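Local coordinates for protein MIX1 (Leishmania major, PDB 3HA4) that acts as a membrane-anchored scaffold that mediates protein-protein interactions, forming a homodimer through its all-helical, TPR-like domain, at the interface of chains A and B. Coordinates in Å, arbitrary orientation; residue numbers count along the deposited sequence, not the author numbering. Chains: chain A/B, MIX1.

Contacts 1 and 3 are neighbours, the centres of their C-alpha atoms about 12 Å apart, and both use B:Leu70. The two-fold of the dimer repeats one pairing in them: Ile128 of one chain enters between Trp34, His38 and Leu70 of the other, though the isoleucine is turned differently in each. Contact 2 stands off, its C-alpha centre about 17 Å from that of contact 1 and 20 Å from that of contact 3. Helix 70-81 links all three, B:Leu70 opening it and B:Tyr81 closing it. In the patches described, apolar packing lies near the two-fold and a mixed contact farther out.

Contact 1: the interface of chains A and B. Residues chain A 34, 38, 69-70, 118; chain B 69-70, 125, 128.
B:Ile128 drives its CD1 methyl into a notch of chain A formed by A:Trp34, A:His38 and A:Leu70. The methyl lies 3.4 Å from CH2 of the A:Trp34 indole. It also sits over the centre of the A:His38 imidazole, 3.8 Å from the ring centroid, in a CH-pi contact. A:Leu70 meets it head on, its CD2 3.5 Å from B:Ile128 CD1. With CG1 between the backbone N and the carbonyl carbon (chi1 69°) and the chain extended beyond, CD1 is carried to A:His38 and A:Leu70 while the CG2 branch lies 3.5 Å from A:Trp34 CZ3. A branched, apolar isoleucine suits this place because each branch finds a surface. A:Leu70 CD2 also touches CH2 of B:Trp69 at 3.3 Å. The carbonyl O of A:Gly118 is met by B:Trp69 CZ2 at 3.2 Å and by B:Val125 CG2 at 3.3 Å.

Behind this shell, A:Leu70 CB lies in plane at the edge of the A:Trp34 ring, setting indole beside leucine. B:Val125 CG1 and B:Leu70 CB flank opposite faces of B:Trp69, each toward the rim. Near the two-fold, CD1 of A:Leu70 lies 3.9 Å from CD1 of B:Leu70. In the fold, chain A helices 34-42 and 70-81 receive chain B helix 123-137; A:Gly118 and B:Trp69, just before helix 70-81, lie in loops.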
loop_
_atom_site.group_PDB
_atom_site.type_symbol
_atom_site.label_atom_id
_atom_site.label_comp_id
_atom_site.label_asym_id
_atom_site.label_seq_id
_atom_site.Cartn_x
_atom_site.Cartn_y
_atom_site.Cartn_z
ATOM N N TRP A 34 -8.216 -3.589 10.914
ATOM C CA TRP A 34 -7.456 -3.535 9.667
ATOM C C TRP A 34 -6.677 -2.213 9.454
ATOM O O TRP A 34 -5.525 -2.237 9.018
ATOM C CB TRP A 34 -8.371 -3.874 8.475
ATOM C CG TRP A 34 -7.686 -3.854 7.135
ATOM C CD1 TRP A 34 -7.036 -4.892 6.525
ATOM C CD2 TRP A 34 -7.566 -2.729 6.250
ATOM N NE1 TRP A 34 -6.524 -4.486 5.318
ATOM C CE2 TRP A 34 -6.837 -3.166 5.119
ATOM C CE3 TRP A 34 -8.009 -1.401 6.300
ATOM C CZ2 TRP A 34 -6.539 -2.319 4.045
ATOM C CZ3 TRP A 34 -7.713 -0.558 5.232
ATOM C CH2 TRP A 34 -6.983 -1.023 4.120
ATOM N N HIS A 38 -2.758 -2.095 8.870
ATOM C CA HIS A 38 -2.199 -1.546 7.682
ATOM C C HIS A 38 -1.192 -0.480 8.031
ATOM O O HIS A 38 -0.154 -0.412 7.468
ATOM C CB HIS A 38 -3.292 -1.001 6.797
ATOM C CG HIS A 38 -2.784 -0.221 5.637
ATOM N ND1 HIS A 38 -2.473 1.108 5.722
ATOM C CD2 HIS A 38 -2.529 -0.581 4.367
ATOM C CE1 HIS A 38 -2.049 1.532 4.556
ATOM N NE2 HIS A 38 -2.075 0.529 3.717
ATOM N N TRP A 69 -5.966 -7.268 -0.331
ATOM C CA TRP A 69 -4.816 -7.224 -1.253
ATOM C C TRP A 69 -3.842 -6.115 -0.855
ATOM O O TRP A 69 -2.657 -6.176 -1.179
ATOM C CB TRP A 69 -5.272 -7.025 -2.721
ATOM C CG TRP A 69 -6.101 -5.803 -2.874
ATOM C CD1 TRP A 69 -7.441 -5.700 -2.672
ATOM C CD2 TRP A 69 -5.639 -4.485 -3.182
ATOM N NE1 TRP A 69 -7.848 -4.401 -2.852
ATOM C CE2 TRP A 69 -6.759 -3.635 -3.169
ATOM C CE3 TRP A 69 -4.390 -3.943 -3.483
ATOM C CZ2 TRP A 69 -6.669 -2.278 -3.455
ATOM C CZ3 TRP A 69 -4.303 -2.595 -3.759
ATOM C CH2 TRP A 69 -5.436 -1.779 -3.748
ATOM N N LEU A 70 -4.352 -5.101 -0.160
ATOM C CA LEU A 70 -3.565 -3.916 0.166
ATOM C C LEU A 70 -2.372 -4.248 1.056
ATOM O O LEU A 70 -1.234 -3.872 0.770
ATOM C CB LEU A 70 -4.441 -2.853 0.831
ATOM C CG LEU A 70 -3.825 -1.459 0.973
ATOM C CD1 LEU A 70 -3.009 -1.085 -0.264
ATOM C CD2 LEU A 70 -4.901 -0.419 1.232
ATOM N N GLY A 118 -8.994 -3.549 0.904
ATOM C CA GLY A 118 -8.394 -2.456 0.178
ATOM C C GLY A 118 -9.398 -1.821 -0.742
ATOM O O GLY A 118 -9.133 -0.836 -1.398
ATOM N N TRP B 69 -6.561 7.027 -4.067
ATOM C CA TRP B 69 -6.001 7.328 -2.752
ATOM C C TRP B 69 -4.674 6.616 -2.585
ATOM O O TRP B 69 -3.815 7.060 -1.832
ATOM C CB TRP B 69 -6.957 6.898 -1.639
ATOM C CG TRP B 69 -7.529 5.521 -1.839
ATOM C CD1 TRP B 69 -8.714 5.205 -2.443
ATOM C CD2 TRP B 69 -6.939 4.277 -1.440
ATOM N NE1 TRP B 69 -8.897 3.843 -2.444
ATOM C CE2 TRP B 69 -7.824 3.249 -1.834
ATOM C CE3 TRP B 69 -5.749 3.932 -0.791
ATOM C CZ2 TRP B 69 -7.557 1.897 -1.596
ATOM C CZ3 TRP B 69 -5.485 2.589 -0.557
ATOM C CH2 TRP B 69 -6.386 1.590 -0.962
ATOM N N LEU B 70 -4.515 5.512 -3.304
ATOM C CA LEU B 70 -3.350 4.660 -3.143
ATOM C C LEU B 70 -2.069 5.449 -3.327
ATOM O O LEU B 70 -1.166 5.413 -2.481
ATOM C CB LEU B 70 -3.385 3.516 -4.154
ATOM C CG LEU B 70 -2.224 2.553 -3.937
ATOM C CD1 LEU B 70 -2.338 1.955 -2.542
ATOM C CD2 LEU B 70 -2.197 1.474 -5.006
ATOM N N VAL B 125 -10.894 1.657 3.929
ATOM C CA VAL B 125 -10.086 2.571 3.144
ATOM C C VAL B 125 -10.278 3.968 3.694
ATOM O O VAL B 125 -9.335 4.753 3.787
ATOM C CB VAL B 125 -10.465 2.545 1.667
ATOM C CG1 VAL B 125 -9.763 3.680 0.915
ATOM C CG2 VAL B 125 -10.113 1.192 1.065
ATOM N N ILE B 128 -7.848 4.547 6.676
ATOM C CA ILE B 128 -6.423 4.702 6.397
ATOM C C ILE B 128 -6.184 5.997 5.627
ATOM O O ILE B 128 -5.131 6.610 5.768
ATOM C CB ILE B 128 -5.749 3.472 5.722
ATOM C CG1 ILE B 128 -6.239 3.264 4.292
ATOM C CG2 ILE B 128 -5.947 2.214 6.562
ATOM C CD1 ILE B 128 -5.621 2.068 3.657
#

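Contact 2: the interface of chains A and B. Residues chain A 43, 46, 48; chain B 81.
A:Glu46 lies flat against B:Tyr81, its carboxylate stacked nearly parallel to the phenol ring, the planes 14° apart, although the two side chains cross obliquely. Its CG methylene stands over the middle of the ring, 3.6 Å from the centroid, in a CH-pi contact. Farther along, the carboxylate has moved past the ring centre toward the root of the tyrosine, with CD 3.5 Å from CB of B:Tyr81. A bend in the glutamate at chi2 (75°) turns the chain so that both methylene and carboxylate follow the aromatic face. Glutamate suits such a place because its aliphatic stem can cover a ring while the carboxylate lies over the CB-CG end of the tyrosine.

A:Lys48 and A:Leu43 meet the far part of the phenol. A:Lys48 approaches obliquely with its methylenes, CD lying 3.8 Å from CE1 of B:Tyr81, so its hydrocarbon part is used here. A:Leu43 crosses the tyrosine at about a right angle. This outlying part of the two-fold homodimer interface pairs the end of helix 70-81 with the 3-10 turn 44-46. B:Tyr81 CG stands anti to the carbonyl carbon (chi1 -63°), which lays the ring face against A:Glu46. At its far end, the phenol oxygen OH of B:Tyr81 rests 3.7 Å from the methyl CD1 of A:Leu43.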
loop_
_atom_site.group_PDB
_atom_site.type_symbol
_atom_site.label_atom_id
_atom_site.label_comp_id
_atom_site.label_asym_id
_atom_site.label_seq_id
_atom_site.Cartn_x
_atom_site.Cartn_y
_atom_site.Cartn_z
ATOM N N LEU A 43 4.810 1.102 8.325
ATOM C CA LEU A 43 5.908 1.648 9.059
ATOM C C LEU A 43 7.149 0.860 8.768
ATOM O O LEU A 43 8.225 1.331 8.931
ATOM C CB LEU A 43 5.600 1.493 10.523
ATOM C CG LEU A 43 5.503 2.537 11.607
ATOM C CD1 LEU A 43 5.252 3.906 11.180
ATOM C CD2 LEU A 43 4.482 2.076 12.512
ATOM N N GLU A 46 10.004 1.874 6.171
ATOM C CA GLU A 46 10.774 3.035 6.518
ATOM C C GLU A 46 11.641 2.771 7.715
ATOM O O GLU A 46 12.263 3.668 8.234
ATOM C CB GLU A 46 9.860 4.198 6.815
ATOM C CG GLU A 46 10.582 5.373 7.330
ATOM C CD GLU A 46 11.335 6.094 6.264
ATOM O OE1 GLU A 46 10.882 6.077 5.138
ATOM O OE2 GLU A 46 12.373 6.676 6.548
ATOM N N LYS A 48 10.691 1.936 10.752
ATOM C CA LYS A 48 10.185 2.616 11.918
ATOM C C LYS A 48 9.151 1.780 12.638
ATOM O O LYS A 48 8.512 2.235 13.578
ATOM C CB LYS A 48 9.558 3.927 11.506
ATOM C CG LYS A 48 10.494 5.079 11.526
ATOM C CD LYS A 48 9.795 6.315 11.984
ATOM C CE LYS A 48 10.753 7.468 12.037
ATOM N NZ LYS A 48 12.098 7.066 11.605
ATOM N N TYR B 81 8.706 11.288 5.491
ATOM C CA TYR B 81 9.995 10.840 5.940
ATOM C C TYR B 81 11.177 11.329 5.144
ATOM O O TYR B 81 12.280 10.861 5.340
ATOM C CB TYR B 81 10.021 9.340 5.939
ATOM C CG TYR B 81 9.051 8.701 6.863
ATOM C CD1 TYR B 81 9.174 8.841 8.213
ATOM C CD2 TYR B 81 8.036 7.920 6.380
ATOM C CE1 TYR B 81 8.302 8.241 9.050
ATOM C CE2 TYR B 81 7.172 7.326 7.203
ATOM C CZ TYR B 81 7.302 7.484 8.536
ATOM O OH TYR B 81 6.432 6.880 9.369
#

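Contact 3: the interface of chains A and B. Residues chain A 73, 128, 131; chain B 34-35, 38, 70.
A:Ile128 reaches across to B:Trp34, B:Pro35, B:His38 and B:Leu70, and each of its side-chain atoms finds a neighbour. The site is the counterpart of contact 1 across the homodimer two-fold, with helix 123-137 of chain A on helix 34-45 of chain B. CB starts the contact beside the indole of B:Trp34, 4.0 Å from CZ3. The CG2 branch stays against that same indole atom. On the other branch, CG1 lies 4.0 Å from CA of B:Pro35, and its chi2 of -174° extends the chain so that the CD1 methyl goes deeper into chain B. There CD1 meets CD2 of B:Leu70 tip to tip at 3.4 Å. It touches CZ3 of B:Trp34 at 3.7 Å. It also lies over a face of the B:His38 imidazole, 3.9 Å from the ring centroid, in a CH-pi contact offset toward the rim. The histidine thus offers a flat face to a methyl, while isoleucine offers two branches, CD1 carrying most of the contact.

The compact ring of B:Pro35 may allow close approach of the two helices. A:Met131, a turn farther along helix 123-137, lies beside it, though the modelled position of its methyl is doubtful. A:Leu73 and B:His38 approach from opposite directions, the leucine CD2 4.1 Å from the imidazole CE1.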
loop_
_atom_site.group_PDB
_atom_site.type_symbol
_atom_site.label_atom_id
_atom_site.label_comp_id
_atom_site.label_asym_id
_atom_site.label_seq_id
_atom_site.Cartn_x
_atom_site.Cartn_y
_atom_site.Cartn_z
ATOM N N LEU A 73 0.134 -6.342 -0.778
ATOM C CA LEU A 73 0.871 -5.456 -1.663
ATOM C C LEU A 73 2.011 -4.763 -0.896
ATOM O O LEU A 73 3.157 -4.734 -1.344
ATOM C CB LEU A 73 -0.080 -4.419 -2.267
ATOM C CG LEU A 73 0.482 -3.415 -3.271
ATOM C CD1 LEU A 73 0.842 -4.127 -4.551
ATOM C CD2 LEU A 73 -0.525 -2.311 -3.527
ATOM N N ILE A 128 -2.541 -4.124 -10.605
ATOM C CA ILE A 128 -1.542 -3.851 -9.607
ATOM C C ILE A 128 -1.177 -5.092 -8.812
ATOM O O ILE A 128 -0.069 -5.230 -8.383
ATOM C CB ILE A 128 -1.999 -2.694 -8.721
ATOM C CG1 ILE A 128 -0.824 -1.873 -8.277
ATOM C CG2 ILE A 128 -2.740 -3.152 -7.546
ATOM C CD1 ILE A 128 -1.172 -0.852 -7.332
ATOM N N MET A 131 1.013 -7.257 -11.018
ATOM C CA MET A 131 2.337 -6.748 -10.946
ATOM C C MET A 131 3.004 -7.205 -9.688
ATOM O O MET A 131 4.112 -7.585 -9.724
ATOM C CB MET A 131 2.296 -5.243 -11.034
ATOM C CG MET A 131 3.617 -4.591 -10.884
ATOM S SD MET A 131 3.579 -2.958 -11.490
ATOM C CE MET A 131 2.019 -3.002 -12.263
ATOM N N TRP B 34 -1.716 2.754 -14.146
ATOM C CA TRP B 34 -1.749 2.920 -12.712
ATOM C C TRP B 34 -0.719 2.122 -11.949
ATOM O O TRP B 34 -0.050 2.636 -11.080
ATOM C CB TRP B 34 -3.142 2.556 -12.221
ATOM C CG TRP B 34 -3.434 2.997 -10.852
ATOM C CD1 TRP B 34 -3.362 4.241 -10.388
ATOM C CD2 TRP B 34 -3.855 2.190 -9.777
ATOM N NE1 TRP B 34 -3.709 4.286 -9.095
ATOM C CE2 TRP B 34 -4.012 3.022 -8.686
ATOM C CE3 TRP B 34 -4.101 0.832 -9.624
ATOM C CZ2 TRP B 34 -4.405 2.555 -7.465
ATOM C CZ3 TRP B 34 -4.491 0.385 -8.441
ATOM C CH2 TRP B 34 -4.646 1.233 -7.365
ATOM N N PRO B 35 -0.598 0.844 -12.293
ATOM C CA PRO B 35 0.389 -0.035 -11.659
ATOM C C PRO B 35 1.806 0.480 -11.887
ATOM O O PRO B 35 2.633 0.438 -10.977
ATOM C CB PRO B 35 0.187 -1.364 -12.388
ATOM C CG PRO B 35 -1.236 -1.340 -12.816
ATOM C CD PRO B 35 -1.543 0.096 -13.141
ATOM N N HIS B 38 2.114 3.784 -9.910
ATOM C CA HIS B 38 2.251 3.440 -8.501
ATOM C C HIS B 38 3.641 2.877 -8.227
ATOM O O HIS B 38 4.273 3.213 -7.225
ATOM C CB HIS B 38 1.182 2.428 -8.088
ATOM C CG HIS B 38 1.378 1.867 -6.714
ATOM N ND1 HIS B 38 2.002 0.659 -6.486
ATOM C CD2 HIS B 38 1.032 2.347 -5.497
ATOM C CE1 HIS B 38 2.033 0.421 -5.187
ATOM N NE2 HIS B 38 1.451 1.429 -4.564
ATOM N N LEU B 70 -4.515 5.512 -3.304
ATOM C CA LEU B 70 -3.350 4.660 -3.143
ATOM C C LEU B 70 -2.069 5.449 -3.327
ATOM O O LEU B 70 -1.166 5.413 -2.481
ATOM C CB LEU B 70 -3.385 3.516 -4.154
ATOM C CG LEU B 70 -2.224 2.553 -3.937
ATOM C CD1 LEU B 70 -2.338 1.955 -2.542
ATOM C CD2 LEU B 70 -2.197 1.474 -5.006
#